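Local coordinates for protein ferritin heavy chain (Trichoplusia ni, PDB 1Z6O) that oxidises ferrous iron with its ferroxidase activity and stores it as a soluble ferric core inside a shell of heavy and light chains, at residues M[71-76]-M[142-147]; M[108-113]-M[166-171]. All blocks are in the same frame, centred on the assembly; numbering follows the deposited sequence.

How the contacts relate
From the N terminus, the chain runs through helix 19-47 into helix 54-80, which supplies 71-76. It then crosses to helix 105-132, where 108-113 opens contact 2. Residues 142-147, early in helix 139-168, meet 71-76 and close the loop of contact 1 over 65 intervening residues. Contact 2 closes when the far end of that helix returns to 108-113 through Leu167 and Lys168, over 52 residues. The segments alternate, so the two loops cross and neither nests within the other. Helix 139-168 is shared, tied to helix 54-80 by contact 1 and to helix 105-132 by contact 2, with centres 29 Å apart on opposite sides of the chain's centre.

Contact 1. Residues M[71-76]-M[142-147]; sequences AMKLIE and VDYLTG
Tyr144 reaches across from 142-147 to meet Lys73, and its phenol tip does the touching. With CG anti to the backbone N (chi1 -180°), the ring projects straight over the gap to the neighbouring helix, a distance well suited to a long, rigid side chain. Its OH comes to rest 3.0 Å from Lys73 CE, a close approach to a carbon that the adjacent ammonium probably polarises. Lys73 makes this possible by bending at chi3 (61°), which brings CE up to the hydroxyl. CE approaches the ring obliquely, while Lys73 NZ remains 3.8 Å from Tyr144 OH, and no direct hydrogen bond joins the two side chains. NZ has instead a weak, long ion pair with Asp148.

A water settles the polar end of the tyrosine. It donates to Lys73 O at 2.7 Å and is also hydrogen-bonded to Tyr144 OH, again at 2.7 Å, so the phenol is linked to the backbone of 71-76 as well as packed against a side chain. Tyr77 meets the Tyr144 ring with its plane turned by only about 20°.

On the buried side of this polar pair, Leu74 and Leu145 meet methyl to methyl, CD2 to CD2 at 3.9 Å, their side chains crossing at about a right angle. Branched and purely apolar, leucine suits this place: Leu74 also packs on Ile29 and Phe149, and Leu145 on Val126 and Ile127. The side chain of Leu74 lies about 4 Å from that of the iron ligand Glu32, and about 7 Å from the bound iron(III) ion. Such packing, apolar inside and amphipathic at the margin, joins neighbouring antiparallel helices of the ferritin four-helix bundle beside its ferroxidase iron site.

Contact 2. Residues M[108-113]-M[166-171]; sequences ALEHAL and TLKKLM
The carboxylate of Glu110 is the flat group of this contact, and Lys168 comes to one of its oxygens rather than lying over a face. Lys168 NZ donates to Glu110 OE2 at 2.7 Å on the syn lone pair, the side of the other oxygen, forming a salt bridge; Glu110 OE1 stays 3.8 Å from Lys168 NZ. The lysine chain leaves to one side of the carboxylate plane, Lys168 CD 3.5 Å from Glu110 OE2. Lys168 has CG anti to the backbone N (chi1 -161°) and is extended beyond it, so the full length of a lysine is spent in spanning the gap, at about a right angle to the likewise extended glutamate. The lysine's strongest polar partner lies outside the pair: NZ donates to Gln9 O of a second subunit, whose Pro11 packs on Glu110.

Beneath the ion pair, Leu109 CD1 touches Leu167 CD2 at 4.2 Å. Both leucines rest on Phe56 of helix 54-80, where apolar branches suit a place buried between three helices.

With an alanine in place of Glu110, Lys168 would probably lose its charge partner in this contact and be held less firmly in direction, though Gln9 O of the second subunit could still receive its bond. The chemistry thus implies a seam in two layers, apolar inside and ionic at the margin, whose ammonium group connects to a neighbouring heavy chain.

Contact 1. Residues M[71-76]-M[142-147]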
ATOM      1  N   ALA M  71       0.579  35.556 -32.810  1.00 15.38           N
ATOM      2  CA  ALA M  71      -0.481  36.281 -33.503  1.00 16.45           C
ATOM      3  C   ALA M  71      -1.781  36.177 -32.694  1.00 19.32           C
ATOM      4  O   ALA M  71      -2.491  37.167 -32.503  1.00 16.13           O
ATOM      5  CB  ALA M  71      -0.696  35.700 -34.901  1.00 15.27           C
ATOM      6  N   MET M  72      -2.092  34.974 -32.219  1.00 16.61           N
ATOM      7  CA  MET M  72      -3.313  34.775 -31.437  1.00 18.91           C
ATOM      8  C   MET M  72      -3.312  35.596 -30.146  1.00 18.51           C
ATOM      9  O   MET M  72      -4.357  36.119 -29.743  1.00 18.05           O
ATOM     10  CB  MET M  72      -3.502  33.281 -31.107  1.00 20.36           C
ATOM     11  CG  MET M  72      -3.837  32.425 -32.331  1.00 37.40           C
ATOM     12  SD  MET M  72      -3.822  30.611 -32.056  1.00 45.65           S
ATOM     13  CE  MET M  72      -3.938  30.501 -30.240  1.00 55.78           C
ATOM     14  N   LYS M  73      -2.158  35.709 -29.486  1.00 15.47           N
ATOM     15  CA  LYS M  73      -2.097  36.496 -28.251  1.00 17.60           C
ATOM     16  C   LYS M  73      -2.383  37.977 -28.509  1.00 16.60           C
ATOM     17  O   LYS M  73      -3.038  38.631 -27.697  1.00 16.07           O
ATOM     18  CB  LYS M  73      -0.725  36.370 -27.570  1.00 19.67           C
ATOM     19  CG  LYS M  73      -0.464  35.007 -26.935  1.00 31.02           C
ATOM     20  CD  LYS M  73       0.939  34.944 -26.323  1.00 42.28           C
ATOM     21  CE  LYS M  73       1.108  35.978 -25.213  1.00 59.65           C
ATOM     22  NZ  LYS M  73       2.460  35.949 -24.580  1.00 74.05           N
ATOM     23  N   LEU M  74      -1.882  38.511 -29.621  1.00 14.48           N
ATOM     24  CA  LEU M  74      -2.123  39.922 -29.944  1.00 15.48           C
ATOM     25  C   LEU M  74      -3.599  40.131 -30.268  1.00 16.75           C
ATOM     26  O   LEU M  74      -4.192  41.140 -29.880  1.00 16.27           O
ATOM     27  CB  LEU M  74      -1.255  40.351 -31.134  1.00 12.89           C
ATOM     28  CG  LEU M  74       0.256  40.322 -30.841  1.00 17.16           C
ATOM     29  CD1 LEU M  74       1.025  40.583 -32.139  1.00 18.35           C
ATOM     30  CD2 LEU M  74       0.614  41.386 -29.781  1.00 18.49           C
ATOM     31  N   ILE M  75      -4.188  39.186 -30.994  1.00 14.53           N
ATOM     32  CA  ILE M  75      -5.611  39.271 -31.319  1.00 16.02           C
ATOM     33  C   ILE M  75      -6.433  39.223 -30.020  1.00 17.20           C
ATOM     34  O   ILE M  75      -7.377  40.003 -29.845  1.00 17.18           O
ATOM     35  CB  ILE M  75      -6.041  38.102 -32.250  1.00 16.48           C
ATOM     36  CG1 ILE M  75      -5.433  38.315 -33.644  1.00 16.52           C
ATOM     37  CG2 ILE M  75      -7.581  38.011 -32.322  1.00 17.76           C
ATOM     38  CD1 ILE M  75      -5.531  37.081 -34.558  1.00 18.60           C
ATOM     39  N   GLU M  76      -6.084  38.315 -29.108  1.00 15.63           N
ATOM     40  CA  GLU M  76      -6.813  38.224 -27.836  1.00 16.95           C
ATOM     41  C   GLU M  76      -6.702  39.523 -27.041  1.00 17.05           C
ATOM     42  O   GLU M  76      -7.637  39.907 -26.342  1.00 15.32           O
ATOM     43  CB  GLU M  76      -6.280  37.070 -26.969  1.00 19.19           C
ATOM     44  CG  GLU M  76      -6.569  35.681 -27.537  1.00 36.02           C
ATOM     45  CD  GLU M  76      -8.023  35.261 -27.371  1.00 59.42           C
ATOM     46  OE1 GLU M  76      -8.464  34.354 -28.110  1.00 70.24           O
ATOM     47  OE2 GLU M  76      -8.726  35.820 -26.496  1.00 63.98           O
ATOM     48  N   VAL M 142       1.655  48.759 -23.510  1.00 15.34           N
ATOM     49  CA  VAL M 142       3.105  48.947 -23.599  1.00 15.58           C
ATOM     50  C   VAL M 142       3.807  47.954 -22.657  1.00 17.77           C
ATOM     51  O   VAL M 142       4.793  47.303 -23.021  1.00 16.42           O
ATOM     52  CB  VAL M 142       3.475  50.404 -23.232  1.00 16.85           C
ATOM     53  CG1 VAL M 142       4.992  50.535 -22.967  1.00 17.00           C
ATOM     54  CG2 VAL M 142       3.047  51.336 -24.392  1.00 16.26           C
ATOM     55  N   ASP M 143       3.272  47.835 -21.451  1.00 15.40           N
ATOM     56  CA  ASP M 143       3.816  46.926 -20.440  1.00 18.28           C
ATOM     57  C   ASP M 143       3.718  45.468 -20.896  1.00 18.43           C
ATOM     58  O   ASP M 143       4.647  44.682 -20.710  1.00 19.52           O
ATOM     59  CB  ASP M 143       3.036  47.093 -19.133  1.00 20.32           C
ATOM     60  CG  ASP M 143       3.473  46.098 -18.069  1.00 29.20           C
ATOM     61  OD1 ASP M 143       4.532  46.334 -17.492  1.00 33.95           O
ATOM     62  OD2 ASP M 143       2.777  45.085 -17.839  1.00 38.25           O
ATOM     63  N   TYR M 144       2.587  45.109 -21.489  1.00 15.92           N
ATOM     64  CA  TYR M 144       2.377  43.751 -21.985  1.00 16.72           C
ATOM     65  C   TYR M 144       3.373  43.408 -23.101  1.00 19.25           C
ATOM     66  O   TYR M 144       3.990  42.334 -23.105  1.00 18.68           O
ATOM     67  CB  TYR M 144       0.947  43.622 -22.512  1.00 18.56           C
ATOM     68  CG  TYR M 144       0.611  42.250 -23.046  1.00 21.34           C
ATOM     69  CD1 TYR M 144       0.694  41.122 -22.223  1.00 31.58           C
ATOM     70  CD2 TYR M 144       0.185  42.078 -24.359  1.00 25.90           C
ATOM     71  CE1 TYR M 144       0.352  39.855 -22.697  1.00 31.64           C
ATOM     72  CE2 TYR M 144      -0.163  40.810 -24.846  1.00 29.76           C
ATOM     73  CZ  TYR M 144      -0.077  39.709 -24.006  1.00 35.67           C
ATOM     74  OH  TYR M 144      -0.433  38.462 -24.467  1.00 38.92           O
ATOM     75  N   LEU M 145       3.528  44.313 -24.061  1.00 14.91           N
ATOM     76  CA  LEU M 145       4.463  44.073 -25.161  1.00 15.46           C
ATOM     77  C   LEU M 145       5.903  44.012 -24.663  1.00 17.23           C
ATOM     78  O   LEU M 145       6.719  43.247 -25.177  1.00 17.42           O
ATOM     79  CB  LEU M 145       4.352  45.187 -26.211  1.00 14.29           C
ATOM     80  CG  LEU M 145       3.007  45.210 -26.960  1.00 19.20           C
ATOM     81  CD1 LEU M 145       2.915  46.457 -27.828  1.00 17.80           C
ATOM     82  CD2 LEU M 145       2.871  43.946 -27.814  1.00 20.75           C
ATOM     83  N   THR M 146       6.217  44.823 -23.664  1.00 14.29           N
ATOM     84  CA  THR M 146       7.577  44.856 -23.148  1.00 16.64           C
ATOM     85  C   THR M 146       7.921  43.624 -22.303  1.00 22.45           C
ATOM     86  O   THR M 146       8.946  42.977 -22.523  1.00 22.28           O
ATOM     87  CB  THR M 146       7.815  46.116 -22.285  1.00 19.31           C
ATOM     88  OG1 THR M 146       7.570  47.292 -23.068  1.00 18.20           O
ATOM     89  CG2 THR M 146       9.259  46.152 -21.781  1.00 18.99           C
ATOM     90  N   GLY M 147       7.048  43.294 -21.358  1.00 19.36           N
ATOM     91  CA  GLY M 147       7.311  42.182 -20.457  1.00 22.08           C
ATOM     92  C   GLY M 147       7.072  40.784 -20.987  1.00 28.52           C
ATOM     93  O   GLY M 147       7.666  39.823 -20.504  1.00 35.14           O
TER
HETATM   94  O   HOH W   1      -3.075  38.096 -25.048  1.00 23.59           O

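Contact 2. Residues M[108-113]-M[166-171]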
ATOM      1  N   ALA M 108      19.955  28.922 -42.582  1.00 15.71           N
ATOM      2  CA  ALA M 108      18.597  28.985 -42.032  1.00 17.01           C
ATOM      3  C   ALA M 108      18.598  29.625 -40.647  1.00 16.18           C
ATOM      4  O   ALA M 108      17.715  30.427 -40.332  1.00 17.00           O
ATOM      5  CB  ALA M 108      17.973  27.580 -41.975  1.00 16.63           C
ATOM      6  N   LEU M 109      19.570  29.272 -39.807  1.00 15.39           N
ATOM      7  CA  LEU M 109      19.633  29.869 -38.466  1.00 16.46           C
ATOM      8  C   LEU M 109      19.886  31.377 -38.558  1.00 16.53           C
ATOM      9  O   LEU M 109      19.306  32.159 -37.797  1.00 16.50           O
ATOM     10  CB  LEU M 109      20.743  29.212 -37.629  1.00 15.53           C
ATOM     11  CG  LEU M 109      20.467  27.769 -37.179  1.00 17.62           C
ATOM     12  CD1 LEU M 109      21.751  27.147 -36.620  1.00 16.64           C
ATOM     13  CD2 LEU M 109      19.350  27.761 -36.118  1.00 18.60           C
ATOM     14  N   GLU M 110      20.753  31.791 -39.482  1.00 16.27           N
ATOM     15  CA  GLU M 110      21.039  33.220 -39.636  1.00 16.86           C
ATOM     16  C   GLU M 110      19.829  33.959 -40.184  1.00 17.16           C
ATOM     17  O   GLU M 110      19.573  35.109 -39.820  1.00 16.98           O
ATOM     18  CB  GLU M 110      22.253  33.431 -40.554  1.00 17.94           C
ATOM     19  CG  GLU M 110      23.565  32.945 -39.910  1.00 19.20           C
ATOM     20  CD  GLU M 110      24.799  33.287 -40.753  1.00 35.71           C
ATOM     21  OE1 GLU M 110      24.658  33.463 -41.978  1.00 35.63           O
ATOM     22  OE2 GLU M 110      25.913  33.360 -40.199  1.00 31.51           O
ATOM     23  N   HIS M 111      19.086  33.308 -41.071  1.00 15.63           N
ATOM     24  CA  HIS M 111      17.880  33.928 -41.615  1.00 16.56           C
ATOM     25  C   HIS M 111      16.860  34.048 -40.462  1.00 18.54           C
ATOM     26  O   HIS M 111      16.220  35.086 -40.296  1.00 17.49           O
ATOM     27  CB  HIS M 111      17.296  33.062 -42.748  1.00 17.59           C
ATOM     28  CG  HIS M 111      16.067  33.644 -43.383  1.00 22.10           C
ATOM     29  ND1 HIS M 111      15.297  32.949 -44.289  1.00 27.08           N
ATOM     30  CD2 HIS M 111      15.471  34.851 -43.234  1.00 30.17           C
ATOM     31  CE1 HIS M 111      14.279  33.701 -44.670  1.00 25.08           C
ATOM     32  NE2 HIS M 111      14.360  34.859 -44.045  1.00 24.92           N
ATOM     33  N   ALA M 112      16.706  32.991 -39.662  1.00 15.22           N
ATOM     34  CA  ALA M 112      15.769  33.050 -38.529  1.00 16.41           C
ATOM     35  C   ALA M 112      16.171  34.175 -37.561  1.00 18.02           C
ATOM     36  O   ALA M 112      15.320  34.915 -37.061  1.00 17.05           O
ATOM     37  CB  ALA M 112      15.747  31.714 -37.777  1.00 15.49           C
ATOM     38  N   LEU M 113      17.465  34.294 -37.286  1.00 16.33           N
ATOM     39  CA  LEU M 113      17.942  35.344 -36.378  1.00 17.05           C
ATOM     40  C   LEU M 113      17.569  36.728 -36.929  1.00 19.60           C
ATOM     41  O   LEU M 113      17.123  37.605 -36.194  1.00 17.67           O
ATOM     42  CB  LEU M 113      19.466  35.241 -36.203  1.00 16.25           C
ATOM     43  CG  LEU M 113      20.174  36.311 -35.351  1.00 18.62           C
ATOM     44  CD1 LEU M 113      19.548  36.379 -33.946  1.00 17.60           C
ATOM     45  CD2 LEU M 113      21.675  35.959 -35.258  1.00 16.90           C
ATOM     46  N   THR M 166      27.891  28.340 -32.938  1.00 17.24           N
ATOM     47  CA  THR M 166      28.388  26.986 -32.699  1.00 16.47           C
ATOM     48  C   THR M 166      28.489  26.173 -33.984  1.00 18.17           C
ATOM     49  O   THR M 166      29.515  25.549 -34.257  1.00 17.84           O
ATOM     50  CB  THR M 166      27.474  26.250 -31.698  1.00 19.36           C
ATOM     51  OG1 THR M 166      27.574  26.899 -30.426  1.00 22.98           O
ATOM     52  CG2 THR M 166      27.882  24.773 -31.552  1.00 19.54           C
ATOM     53  N   LEU M 167      27.432  26.188 -34.785  1.00 15.22           N
ATOM     54  CA  LEU M 167      27.451  25.411 -36.019  1.00 16.82           C
ATOM     55  C   LEU M 167      28.377  26.015 -37.075  1.00 17.20           C
ATOM     56  O   LEU M 167      29.088  25.289 -37.768  1.00 17.09           O
ATOM     57  CB  LEU M 167      26.032  25.282 -36.590  1.00 15.26           C
ATOM     58  CG  LEU M 167      25.884  24.405 -37.843  1.00 18.52           C
ATOM     59  CD1 LEU M 167      26.366  22.971 -37.558  1.00 18.39           C
ATOM     60  CD2 LEU M 167      24.414  24.402 -38.275  1.00 20.91           C
ATOM     61  N   LYS M 168      28.403  27.340 -37.177  1.00 15.67           N
ATOM     62  CA  LYS M 168      29.241  27.969 -38.196  1.00 17.15           C
ATOM     63  C   LYS M 168      30.725  27.663 -38.008  1.00 19.72           C
ATOM     64  O   LYS M 168      31.457  27.549 -38.985  1.00 18.24           O
ATOM     65  CB  LYS M 168      29.007  29.485 -38.234  1.00 18.24           C
ATOM     66  CG  LYS M 168      29.469  30.138 -39.546  1.00 22.09           C
ATOM     67  CD  LYS M 168      28.897  31.552 -39.694  1.00 22.34           C
ATOM     68  CE  LYS M 168      29.114  32.107 -41.110  1.00 26.83           C
ATOM     69  NZ  LYS M 168      28.420  33.429 -41.261  1.00 25.53           N
ATOM     70  N   LYS M 169      31.172  27.511 -36.764  1.00 17.66           N
ATOM     71  CA  LYS M 169      32.580  27.183 -36.517  1.00 19.47           C
ATOM     72  C   LYS M 169      32.964  25.843 -37.121  1.00 18.90           C
ATOM     73  O   LYS M 169      34.133  25.590 -37.390  1.00 19.38           O
ATOM     74  CB  LYS M 169      32.870  27.112 -35.020  1.00 19.46           C
ATOM     75  CG  LYS M 169      32.822  28.444 -34.329  1.00 22.15           C
ATOM     76  CD  LYS M 169      32.914  28.238 -32.827  1.00 28.57           C
ATOM     77  CE  LYS M 169      32.462  29.490 -32.102  1.00 34.16           C
ATOM     78  NZ  LYS M 169      32.209  29.195 -30.679  1.00 36.95           N
ATOM     79  N   LEU M 170      31.981  24.972 -37.317  1.00 17.78           N
ATOM     80  CA  LEU M 170      32.240  23.640 -37.871  1.00 17.81           C
ATOM     81  C   LEU M 170      32.250  23.597 -39.395  1.00 21.10           C
ATOM     82  O   LEU M 170      32.660  22.600 -39.988  1.00 20.16           O
ATOM     83  CB  LEU M 170      31.160  22.658 -37.380  1.00 15.93           C
ATOM     84  CG  LEU M 170      30.970  22.611 -35.854  1.00 17.65           C
ATOM     85  CD1 LEU M 170      29.888  21.581 -35.490  1.00 18.20           C
ATOM     86  CD2 LEU M 170      32.306  22.245 -35.197  1.00 19.69           C
ATOM     87  N   MET M 171      31.815  24.679 -40.031  1.00 20.01           N
ATOM     88  CA  MET M 171      31.696  24.677 -41.480  1.00 24.57           C
ATOM     89  C   MET M 171      32.947  24.719 -42.343  1.00 29.60           C
ATOM     90  O   MET M 171      32.928  24.203 -43.456  1.00 35.00           O
ATOM     91  CB  MET M 171      30.742  25.790 -41.931  1.00 22.76           C
ATOM     92  CG  MET M 171      29.309  25.609 -41.426  1.00 25.54           C
ATOM     93  SD  MET M 171      28.498  24.051 -41.939  1.00 28.82           S
ATOM     94  CE  MET M 171      28.682  23.002 -40.466  1.00 25.13           C
TER